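Local coordinates for N(G),N(G)-dimethylarginine dimethylaminohydrolase (Pseudomonas aeruginosa, PDB 1H70), which hydrolyses the nitric oxide synthase inhibitors dimethylarginine and monomethylarginine to citrulline, releasing dimethylamine or methylamine, at residues Ala30-Gln35 against Thr238-Lys243; Arg41-Cys46 against Ile207-Arg212; Val122-Tyr127 against His149-Ser154. The protein carries 1 engineered substitution. One frame throughout, in Å; residues are numbered along the deposited sequence.

After strand 5-9 the chain enters helix 29-43, which carries one side of two contacts. Its beginning meets the short helix 239-242 in interaction 1, closing a loop that takes in most of the chain; its end meets the hairpin at 207-212 in interaction 2, whose smaller loop lies wholly within the first. Interaction 3 lies within both and is local, pairing strand 125-130 with strand 152-157, which helix 136-148 connects. None of the loops cross. Interactions 1 and 2 thus fasten the two ends of one helix to C-terminal parts of the chain, whereas interaction 3, about 32 Å from interaction 1 between centres, lies on the opposite side of the molecule.

Interaction 1 of 3, residues Ala30-Gln35 against Thr238-Lys243; sequences AKALEQ and TSEYRK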
loop_
_atom_site.group_PDB
_atom_site.type_symbol
_atom_site.label_atom_id
_atom_site.label_comp_id
_atom_site.label_asym_id
_atom_site.label_seq_id
_atom_site.Cartn_x
_atom_site.Cartn_y
_atom_site.Cartn_z
ATOM N N ALA A 30 -17.481 -13.001 5.751
ATOM C CA ALA A 30 -18.181 -12.224 6.780
ATOM C C ALA A 30 -17.197 -11.531 7.732
ATOM O O ALA A 30 -17.345 -10.358 8.064
ATOM C CB ALA A 30 -19.156 -13.102 7.567
ATOM N N LYS A 31 -16.181 -12.271 8.164
ATOM C CA LYS A 31 -15.178 -11.708 9.050
ATOM C C LYS A 31 -14.358 -10.612 8.346
ATOM O O LYS A 31 -14.028 -9.581 8.948
ATOM C CB LYS A 31 -14.287 -12.837 9.570
ATOM C CG LYS A 31 -13.251 -12.381 10.576
ATOM C CD LYS A 31 -12.586 -13.613 11.200
ATOM C CE LYS A 31 -11.454 -13.178 12.123
ATOM N NZ LYS A 31 -10.518 -14.330 12.392
ATOM N N ALA A 32 -14.072 -10.792 7.061
ATOM C CA ALA A 32 -13.301 -9.795 6.298
ATOM C C ALA A 32 -14.089 -8.502 6.194
ATOM O O ALA A 32 -13.522 -7.420 6.237
ATOM C CB ALA A 32 -12.981 -10.296 4.921
ATOM N N LEU A 33 -15.402 -8.632 6.036
ATOM C CA LEU A 33 -16.266 -7.452 5.949
ATOM C C LEU A 33 -16.173 -6.664 7.253
ATOM O O LEU A 33 -16.039 -5.432 7.248
ATOM C CB LEU A 33 -17.686 -7.917 5.662
ATOM C CG LEU A 33 -18.701 -6.896 5.205
ATOM C CD1 LEU A 33 -18.288 -6.344 3.837
ATOM C CD2 LEU A 33 -20.093 -7.570 5.150
ATOM N N GLU A 34 -16.225 -7.364 8.380
ATOM C CA GLU A 34 -16.137 -6.673 9.664
ATOM C C GLU A 34 -14.771 -6.010 9.821
ATOM O O GLU A 34 -14.665 -4.925 10.381
ATOM C CB GLU A 34 -16.393 -7.615 10.844
ATOM C CG GLU A 34 -17.777 -8.256 10.861
ATOM C CD GLU A 34 -18.901 -7.285 11.227
ATOM O OE1 GLU A 34 -18.703 -6.415 12.093
ATOM O OE2 GLU A 34 -19.996 -7.407 10.648
ATOM N N GLN A 35 -13.701 -6.664 9.355
ATOM C CA GLN A 35 -12.391 -6.040 9.506
ATOM C C GLN A 35 -12.241 -4.792 8.634
ATOM O O GLN A 35 -11.598 -3.830 9.037
ATOM C CB GLN A 35 -11.276 -7.054 9.198
ATOM C CG GLN A 35 -11.322 -8.247 10.177
ATOM C CD GLN A 35 -10.160 -9.222 10.027
ATOM O OE1 GLN A 35 -9.559 -9.342 8.962
ATOM N NE2 GLN A 35 -9.863 -9.956 11.120
ATOM N N THR A 238 -6.504 -7.341 10.851
ATOM C CA THR A 238 -6.613 -7.565 9.406
ATOM C C THR A 238 -6.261 -9.015 9.050
ATOM O O THR A 238 -5.798 -9.311 7.952
ATOM C CB THR A 238 -5.702 -6.625 8.573
ATOM O OG1 THR A 238 -4.309 -6.800 8.939
ATOM C CG2 THR A 238 -6.024 -5.143 8.810
ATOM N N SER A 239 -6.500 -9.931 9.973
ATOM C CA SER A 239 -6.146 -11.329 9.779
ATOM C C SER A 239 -6.681 -11.946 8.487
ATOM O O SER A 239 -6.015 -12.789 7.889
ATOM C CB SER A 239 -6.621 -12.155 10.979
ATOM O OG SER A 239 -8.012 -12.415 10.898
ATOM N N GLU A 240 -7.860 -11.546 8.044
ATOM C CA GLU A 240 -8.423 -12.137 6.820
ATOM C C GLU A 240 -7.688 -11.642 5.577
ATOM O O GLU A 240 -7.629 -12.352 4.573
ATOM C CB GLU A 240 -9.924 -11.877 6.746
ATOM C CG GLU A 240 -10.691 -12.516 7.902
ATOM C CD GLU A 240 -10.241 -13.945 8.222
ATOM O OE1 GLU A 240 -10.581 -14.914 7.497
ATOM O OE2 GLU A 240 -9.533 -14.085 9.237
ATOM N N TYR A 241 -7.103 -10.449 5.659
ATOM C CA TYR A 241 -6.331 -9.939 4.511
ATOM C C TYR A 241 -4.918 -10.515 4.519
ATOM O O TYR A 241 -4.327 -10.734 3.455
ATOM C CB TYR A 241 -6.403 -8.412 4.447
ATOM C CG TYR A 241 -7.854 -8.001 4.348
ATOM C CD1 TYR A 241 -8.561 -7.591 5.469
ATOM C CD2 TYR A 241 -8.524 -8.085 3.137
ATOM C CE1 TYR A 241 -9.904 -7.242 5.370
ATOM C CE2 TYR A 241 -9.850 -7.732 3.018
ATOM C CZ TYR A 241 -10.539 -7.325 4.133
ATOM O OH TYR A 241 -11.874 -6.991 4.030
ATOM N N ARG A 242 -4.379 -10.788 5.705
ATOM C CA ARG A 242 -3.074 -11.427 5.843
ATOM C C ARG A 242 -3.034 -12.757 5.093
ATOM O O ARG A 242 -2.009 -13.139 4.473
ATOM C CB ARG A 242 -2.707 -11.605 7.333
ATOM C CG ARG A 242 -1.381 -12.339 7.538
ATOM C CD ARG A 242 -0.916 -12.300 8.992
ATOM N NE ARG A 242 0.219 -13.197 9.237
ATOM C CZ ARG A 242 0.157 -14.402 9.812
ATOM N NH1 ARG A 242 -1.003 -14.923 10.225
ATOM N NH2 ARG A 242 1.283 -15.100 9.976
ATOM N N LYS A 243 -4.165 -13.473 5.100
ATOM C CA LYS A 243 -4.289 -14.744 4.401
ATOM C C LYS A 243 -4.040 -14.629 2.902
ATOM O O LYS A 243 -3.635 -15.603 2.275
ATOM C CB LYS A 243 -5.674 -15.357 4.595
ATOM C CG LYS A 243 -5.901 -15.885 5.999
ATOM C CD LYS A 243 -7.385 -16.254 6.209
ATOM C CE LYS A 243 -7.605 -16.765 7.624
ATOM N NZ LYS A 243 -9.047 -17.145 7.790
HETATM O O HOH W 1 -8.666 -12.692 13.940
#
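Helix 29-43 and the single-turn helix 239-242 meet where the side-chain amide of Gln-35 reaches the start of the shorter helix. Gln-35 OE1 accepts a hydrogen bond from Glu-240 N at 2.9 Å, the donor lying in the carbonyl plane on a lone pair. On the other branch, Gln-35 NE2 gives a nearly straight bond of 3.1 Å to Ser-239 OG, which sits close to the amide plane. Gripped at both ends, the flat amide has its rotation fixed, and it satisfies an N-H of the first helical turn. Thr-238, at the N-cap position, makes no capping bond with its side chain; its OG1 pairs with Tyr-202 instead.

The family fold is an α/β propeller around a central substrate site, and this helix pair lies towards its periphery, although Tyr-241 approaches the pocket: its side chain is about 8 Å from the bound citrulline, whose pocket Ile-244, three residues on, helps to line. The Tyr-241 OH donates to Ala-32 O at 2.8 Å, coming from above the carbonyl plane, while Ala-32 CB packs against the CZ end of the ring.

Beside the amide runs a salt-bridge network. Lys-31, with CG anti to the backbone N (chi1 -176°) and the chain extended beyond it, crosses Glu-240 at about a right angle, Lys-31 CG lying 3.7 Å from Glu-240 CG. Its NZ makes a weak, 3.3 Å salt bridge to Glu-240 OE2, which also accepts Ser-239 OG at 2.8 Å on its anti lone pair. A water links Lys-31 NZ to Ser-239 OG. On the carboxylate's syn side, Glu-240 OE1 receives Lys-243 NZ at 2.7 Å, with Asp-28 N as a further donor; two nearby ammonium groups would favour the ionised carboxylate.

Interaction 2 of 3, residues Arg41-Cys46 against Ile207-Arg212; sequences RALQTC and IWVNER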
loop_
_atom_site.group_PDB
_atom_site.type_symbol
_atom_site.label_atom_id
_atom_site.label_comp_id
_atom_site.label_asym_id
_atom_site.label_seq_id
_atom_site.Cartn_x
_atom_site.Cartn_y
_atom_site.Cartn_z
ATOM N N ARG A 41 -13.597 2.734 10.035
ATOM C CA ARG A 41 -13.915 3.480 11.247
ATOM C C ARG A 41 -12.672 4.086 11.853
ATOM O O ARG A 41 -12.744 5.147 12.442
ATOM C CB ARG A 41 -14.657 2.616 12.279
ATOM C CG ARG A 41 -15.957 2.041 11.749
ATOM C CD ARG A 41 -16.780 1.383 12.859
ATOM N NE ARG A 41 -17.338 2.407 13.741
ATOM C CZ ARG A 41 -18.157 2.137 14.758
ATOM N NH1 ARG A 41 -18.481 0.874 14.995
ATOM N NH2 ARG A 41 -18.644 3.107 15.543
ATOM N N ALA A 42 -11.535 3.393 11.742
ATOM C CA ALA A 42 -10.261 3.941 12.204
ATOM C C ALA A 42 -9.912 5.146 11.322
ATOM O O ALA A 42 -9.497 6.209 11.814
ATOM C CB ALA A 42 -9.176 2.881 12.083
ATOM N N LEU A 43 -10.060 4.999 10.005
ATOM C CA LEU A 43 -9.756 6.079 9.075
ATOM C C LEU A 43 -10.671 7.281 9.259
ATOM O O LEU A 43 -10.279 8.423 8.966
ATOM C CB LEU A 43 -9.768 5.598 7.613
ATOM C CG LEU A 43 -8.566 4.732 7.210
ATOM C CD1 LEU A 43 -8.872 3.884 5.984
ATOM C CD2 LEU A 43 -7.315 5.599 6.986
ATOM N N GLN A 44 -11.877 7.067 9.774
ATOM C CA GLN A 44 -12.791 8.169 10.046
ATOM C C GLN A 44 -12.306 9.077 11.185
ATOM O O GLN A 44 -12.843 10.182 11.356
ATOM C CB GLN A 44 -14.173 7.623 10.430
ATOM C CG GLN A 44 -15.047 7.138 9.282
ATOM C CD GLN A 44 -16.368 6.536 9.777
ATOM O OE1 GLN A 44 -17.363 7.265 9.981
ATOM N NE2 GLN A 44 -16.409 5.252 9.922
ATOM N N THR A 45 -11.307 8.624 11.944
ATOM C CA THR A 45 -10.741 9.426 13.039
ATOM C C THR A 45 -9.462 10.137 12.656
ATOM O O THR A 45 -8.837 10.790 13.503
ATOM C CB THR A 45 -10.448 8.579 14.297
ATOM O OG1 THR A 45 -9.312 7.718 14.102
ATOM C CG2 THR A 45 -11.623 7.652 14.618
ATOM N N CYS A 46 -9.079 10.066 11.388
ATOM C CA CYS A 46 -7.803 10.643 10.960
ATOM C C CYS A 46 -7.891 11.967 10.197
ATOM O O CYS A 46 -6.981 12.316 9.496
ATOM C CB CYS A 46 -7.016 9.616 10.127
ATOM S SG CYS A 46 -6.626 8.090 11.018
ATOM N N ILE A 207 0.443 2.136 8.192
ATOM C CA ILE A 207 0.269 3.424 7.505
ATOM C C ILE A 207 0.209 4.639 8.407
ATOM O O ILE A 207 -0.529 4.695 9.377
ATOM C CB ILE A 207 -0.995 3.456 6.604
ATOM C CG1 ILE A 207 -2.241 3.039 7.389
ATOM C CG2 ILE A 207 -0.781 2.599 5.359
ATOM C CD1 ILE A 207 -3.539 3.094 6.535
ATOM N N TRP A 208 1.009 5.643 8.053
ATOM C CA TRP A 208 0.967 6.920 8.722
ATOM C C TRP A 208 -0.158 7.678 8.023
ATOM O O TRP A 208 -0.228 7.681 6.785
ATOM C CB TRP A 208 2.277 7.686 8.525
ATOM C CG TRP A 208 2.274 9.091 9.065
ATOM C CD1 TRP A 208 2.679 9.462 10.325
ATOM C CD2 TRP A 208 1.853 10.272 8.403
ATOM N NE1 TRP A 208 2.530 10.821 10.476
ATOM C CE2 TRP A 208 2.045 11.350 9.298
ATOM C CE3 TRP A 208 1.348 10.547 7.124
ATOM C CZ2 TRP A 208 1.717 12.669 8.969
ATOM C CZ3 TRP A 208 1.041 11.866 6.785
ATOM C CH2 TRP A 208 1.237 12.915 7.697
ATOM N N VAL A 209 -1.045 8.293 8.799
ATOM C CA VAL A 209 -2.092 9.159 8.252
ATOM C C VAL A 209 -2.261 10.323 9.240
ATOM O O VAL A 209 -2.875 10.176 10.305
ATOM C CB VAL A 209 -3.495 8.462 8.126
ATOM C CG1 VAL A 209 -4.475 9.403 7.407
ATOM C CG2 VAL A 209 -3.448 7.121 7.375
ATOM N N ASN A 210 -1.696 11.476 8.931
ATOM C CA ASN A 210 -1.898 12.651 9.766
ATOM C C ASN A 210 -1.552 12.497 11.262
ATOM O O ASN A 210 -2.287 12.928 12.166
ATOM C CB ASN A 210 -3.344 13.139 9.574
ATOM C CG ASN A 210 -3.597 13.623 8.141
ATOM O OD1 ASN A 210 -2.657 13.785 7.358
ATOM N ND2 ASN A 210 -4.868 13.870 7.792
ATOM N N GLU A 211 -0.413 11.892 11.505
ATOM C CA GLU A 211 0.132 11.665 12.853
ATOM C C GLU A 211 -0.484 10.491 13.610
ATOM O O GLU A 211 -0.085 10.201 14.736
ATOM C CB GLU A 211 0.234 12.936 13.697
ATOM C CG GLU A 211 1.055 14.088 13.112
ATOM C CD GLU A 211 2.445 13.785 12.537
ATOM O OE1 GLU A 211 3.055 12.719 12.771
ATOM O OE2 GLU A 211 2.926 14.689 11.795
ATOM N N ARG A 212 -1.454 9.812 12.995
ATOM C CA ARG A 212 -2.005 8.566 13.508
ATOM C C ARG A 212 -1.234 7.482 12.758
ATOM O O ARG A 212 -0.763 7.743 11.631
ATOM C CB ARG A 212 -3.486 8.363 13.161
ATOM C CG ARG A 212 -4.281 9.645 12.825
ATOM C CD ARG A 212 -4.793 10.316 14.008
ATOM N NE ARG A 212 -5.843 11.336 14.005
ATOM C CZ ARG A 212 -5.954 12.622 13.670
ATOM N NH1 ARG A 212 -7.124 13.188 13.960
ATOM N NH2 ARG A 212 -5.030 13.351 13.017
#
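Cys-46 lies against the side chain of Arg-212, where Cys-46 SG is only 3.3 Å from Arg-212 CG, a short and probably strained approach. The arginine reaches this place through an unusual first torsion: chi1 of -22° leaves CG well off a staggered position, and a bend at chi2 (-85°) then turns CD. Its guanidinium lays one face over Cys-46 CA, off centre towards the rim. From there two weak bonds converge on a single backbone oxygen, Arg-212 NE to Thr-45 O at 3.1 Å and Arg-212 NH1 to the same Thr-45 O at 3.0 Å. The third nitrogen turns back to its own segment, Arg-212 NH2 donating to Asn-210 O at 2.9 Å with the acceptor in the guanidinium plane. NH1 also has a salt-bridge partner in Asp-47, so the rotation of the group is restrained, chiefly by the NH2 bond and Asp-47.

Each segment contains a β turn. A type I turn spans Leu-43 to Cys-46 in the last part of segment 41-46, and a type I' turn from Val-209 to Arg-212 makes the tight two-residue β-hairpin between strands 207-209 and 212-216. The hairpin tip thus sits against the C-terminal end of the helix, whose Ala-42 and Leu-43 rest on Ile-214 of the same sheet.

Asn-210 joins the two turns directly: its ND2 meets Cys-46 O at 3.1 Å, nearly along the C=O axis, while OD1 accepts from Phe-3 N. Val-209 splits its methyls, CG1 touching Cys-46 CB at 3.7 Å and CG2 facing Leu-43 CD2 at 4.2 Å. Within the type I turn, Thr-45 OG1 donates to Ala-42 O at 2.7 Å, an oxygen that also accepts Thr-45 N.

Interaction 3 of 3, residues Val122-Tyr127 against His149-Ser154; sequences VGDHFY and HGLSGS
His-125 is held between two serines of the neighbouring strand, one at each ring nitrogen, where the parallel strands of a β-α-β unit (strand 125-130, helix 136-148, strand 152-157) begin to pair. His-125 ND1 and Ser-152 OG are 2.7 Å apart, and His-125 NE2 and Ser-154 OG 2.8 Å, the second bond being nearly straight; either partner could donate in each, though a neutral ring would donate in only one. CG is anti to the backbone N (chi1 -167°), and chi2 of 81° turns both nitrogens towards the hydroxyls. Between them Gly-153 CA sits over one ring face in a CH-pi contact, 4.1 Å from the ring centroid. The histidine is therefore fixed in position and rotation.

Backbone bonds set this register. Ser-152 N donates to Asp-124 O at 3.0 Å, Phe-126 N to Ser-152 O at 2.9 Å, and Ser-154 N to Phe-126 O at 3.1 Å. Tyr-127 shares the sheet face of His-125 and the two serines: His-125 CD2 stands over the centre of its ring, and Phe-188 meets that ring edge-to-face. The opposite sheet face carries Phe-126, whose CE1 touches Leu-151 CD1 at 3.8 Å; both side chains also rest on Leu-146 of helix 136-148. The other methyl of Leu-151, CD2, packs on Asp-124 CB at 3.5 Å, the two side chains crossing at about a right angle.

Further out, a β turn leads into one strand, a helix end into the other. A type II' turn from Val-122 to His-125, with Gly-123 at positive phi, leads out of the antiparallel neighbour, strand 119-122. On the other side Gly-150, also at positive phi, ends helix 136-148 in a Schellman motif, with Leu-151 N bonded to Leu-146 O and Gly-150 N to Glu-147 O.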
loop_
_atom_site.group_PDB
_atom_site.type_symbol
_atom_site.label_atom_id
_atom_site.label_comp_id
_atom_site.label_asym_id
_atom_site.label_seq_id
_atom_site.Cartn_x
_atom_site.Cartn_y
_atom_site.Cartn_z
ATOM N N VAL A 122 8.536 8.926 0.159
ATOM C CA VAL A 122 9.263 9.577 1.261
ATOM C C VAL A 122 9.499 10.997 0.807
ATOM O O VAL A 122 10.441 11.220 0.062
ATOM C CB VAL A 122 10.628 8.922 1.559
ATOM C CG1 VAL A 122 11.310 9.608 2.782
ATOM C CG2 VAL A 122 10.438 7.446 1.823
ATOM N N GLY A 123 8.641 11.928 1.222
ATOM C CA GLY A 123 8.777 13.305 0.752
ATOM C C GLY A 123 8.469 13.299 -0.730
ATOM O O GLY A 123 7.457 12.711 -1.148
ATOM N N ASP A 124 9.326 13.905 -1.547
ATOM C CA ASP A 124 9.071 13.900 -2.995
ATOM C C ASP A 124 9.825 12.765 -3.714
ATOM O O ASP A 124 9.847 12.705 -4.957
ATOM C CB ASP A 124 9.421 15.253 -3.615
ATOM C CG ASP A 124 8.595 16.396 -3.070
ATOM O OD1 ASP A 124 7.393 16.216 -2.748
ATOM O OD2 ASP A 124 9.102 17.543 -2.958
ATOM N N HIS A 125 10.426 11.852 -2.947
ATOM C CA HIS A 125 11.152 10.719 -3.523
ATOM C C HIS A 125 10.287 9.471 -3.451
ATOM O O HIS A 125 9.624 9.238 -2.430
ATOM C CB HIS A 125 12.494 10.429 -2.837
ATOM C CG HIS A 125 13.347 9.482 -3.619
ATOM N ND1 HIS A 125 14.117 9.895 -4.688
ATOM C CD2 HIS A 125 13.509 8.137 -3.536
ATOM C CE1 HIS A 125 14.735 8.847 -5.215
ATOM N NE2 HIS A 125 14.389 7.770 -4.525
ATOM N N PHE A 126 10.298 8.688 -4.526
ATOM C CA PHE A 126 9.505 7.446 -4.573
ATOM C C PHE A 126 10.394 6.236 -4.781
ATOM O O PHE A 126 11.038 6.114 -5.819
ATOM C CB PHE A 126 8.437 7.524 -5.676
ATOM C CG PHE A 126 7.354 8.541 -5.400
ATOM C CD1 PHE A 126 7.581 9.891 -5.646
ATOM C CD2 PHE A 126 6.142 8.156 -4.873
ATOM C CE1 PHE A 126 6.572 10.829 -5.378
ATOM C CE2 PHE A 126 5.143 9.068 -4.599
ATOM C CZ PHE A 126 5.374 10.422 -4.852
ATOM N N TYR A 127 10.451 5.335 -3.789
ATOM C CA TYR A 127 11.268 4.132 -3.907
ATOM C C TYR A 127 10.381 3.067 -4.531
ATOM O O TYR A 127 9.271 2.826 -4.045
ATOM C CB TYR A 127 11.742 3.602 -2.549
ATOM C CG TYR A 127 12.711 4.516 -1.867
ATOM C CD1 TYR A 127 12.263 5.459 -0.977
ATOM C CD2 TYR A 127 14.074 4.427 -2.124
ATOM C CE1 TYR A 127 13.145 6.328 -0.328
ATOM C CE2 TYR A 127 14.976 5.289 -1.487
ATOM C CZ TYR A 127 14.488 6.243 -0.602
ATOM O OH TYR A 127 15.380 7.109 0.061
ATOM N N HIS A 149 6.928 15.627 -13.527
ATOM C CA HIS A 149 6.202 16.404 -12.529
ATOM C C HIS A 149 7.079 16.957 -11.397
ATOM O O HIS A 149 6.552 17.440 -10.390
ATOM C CB HIS A 149 5.055 15.565 -11.956
ATOM C CG HIS A 149 3.995 15.330 -12.984
ATOM N ND1 HIS A 149 2.982 16.233 -13.210
ATOM C CD2 HIS A 149 3.833 14.338 -13.885
ATOM C CE1 HIS A 149 2.214 15.783 -14.191
ATOM N NE2 HIS A 149 2.710 14.637 -14.617
ATOM N N GLY A 150 8.396 16.938 -11.559
ATOM C CA GLY A 150 9.268 17.477 -10.531
ATOM C C GLY A 150 9.506 16.587 -9.325
ATOM O O GLY A 150 10.096 17.040 -8.334
ATOM N N LEU A 151 9.065 15.340 -9.379
ATOM C CA LEU A 151 9.315 14.413 -8.285
ATOM C C LEU A 151 10.492 13.506 -8.669
ATOM O O LEU A 151 10.995 13.579 -9.791
ATOM C CB LEU A 151 8.053 13.603 -7.986
ATOM C CG LEU A 151 6.862 14.484 -7.604
ATOM C CD1 LEU A 151 5.542 13.711 -7.676
ATOM C CD2 LEU A 151 7.084 15.018 -6.202
ATOM N N SER A 152 10.937 12.653 -7.755
ATOM C CA SER A 152 12.070 11.780 -8.052
ATOM C C SER A 152 11.740 10.321 -7.714
ATOM O O SER A 152 10.757 10.055 -7.022
ATOM C CB SER A 152 13.324 12.300 -7.328
ATOM O OG SER A 152 13.208 12.126 -5.920
ATOM N N GLY A 153 12.530 9.378 -8.214
ATOM C CA GLY A 153 12.269 7.976 -7.925
ATOM C C GLY A 153 13.524 7.143 -8.120
ATOM O O GLY A 153 14.436 7.589 -8.789
ATOM N N SER A 154 13.568 5.946 -7.545
ATOM C CA SER A 154 14.724 5.064 -7.682
ATOM C C SER A 154 14.239 3.630 -7.562
ATOM O O SER A 154 13.111 3.424 -7.099
ATOM C CB SER A 154 15.782 5.380 -6.621
ATOM O OG SER A 154 15.265 5.267 -5.299
#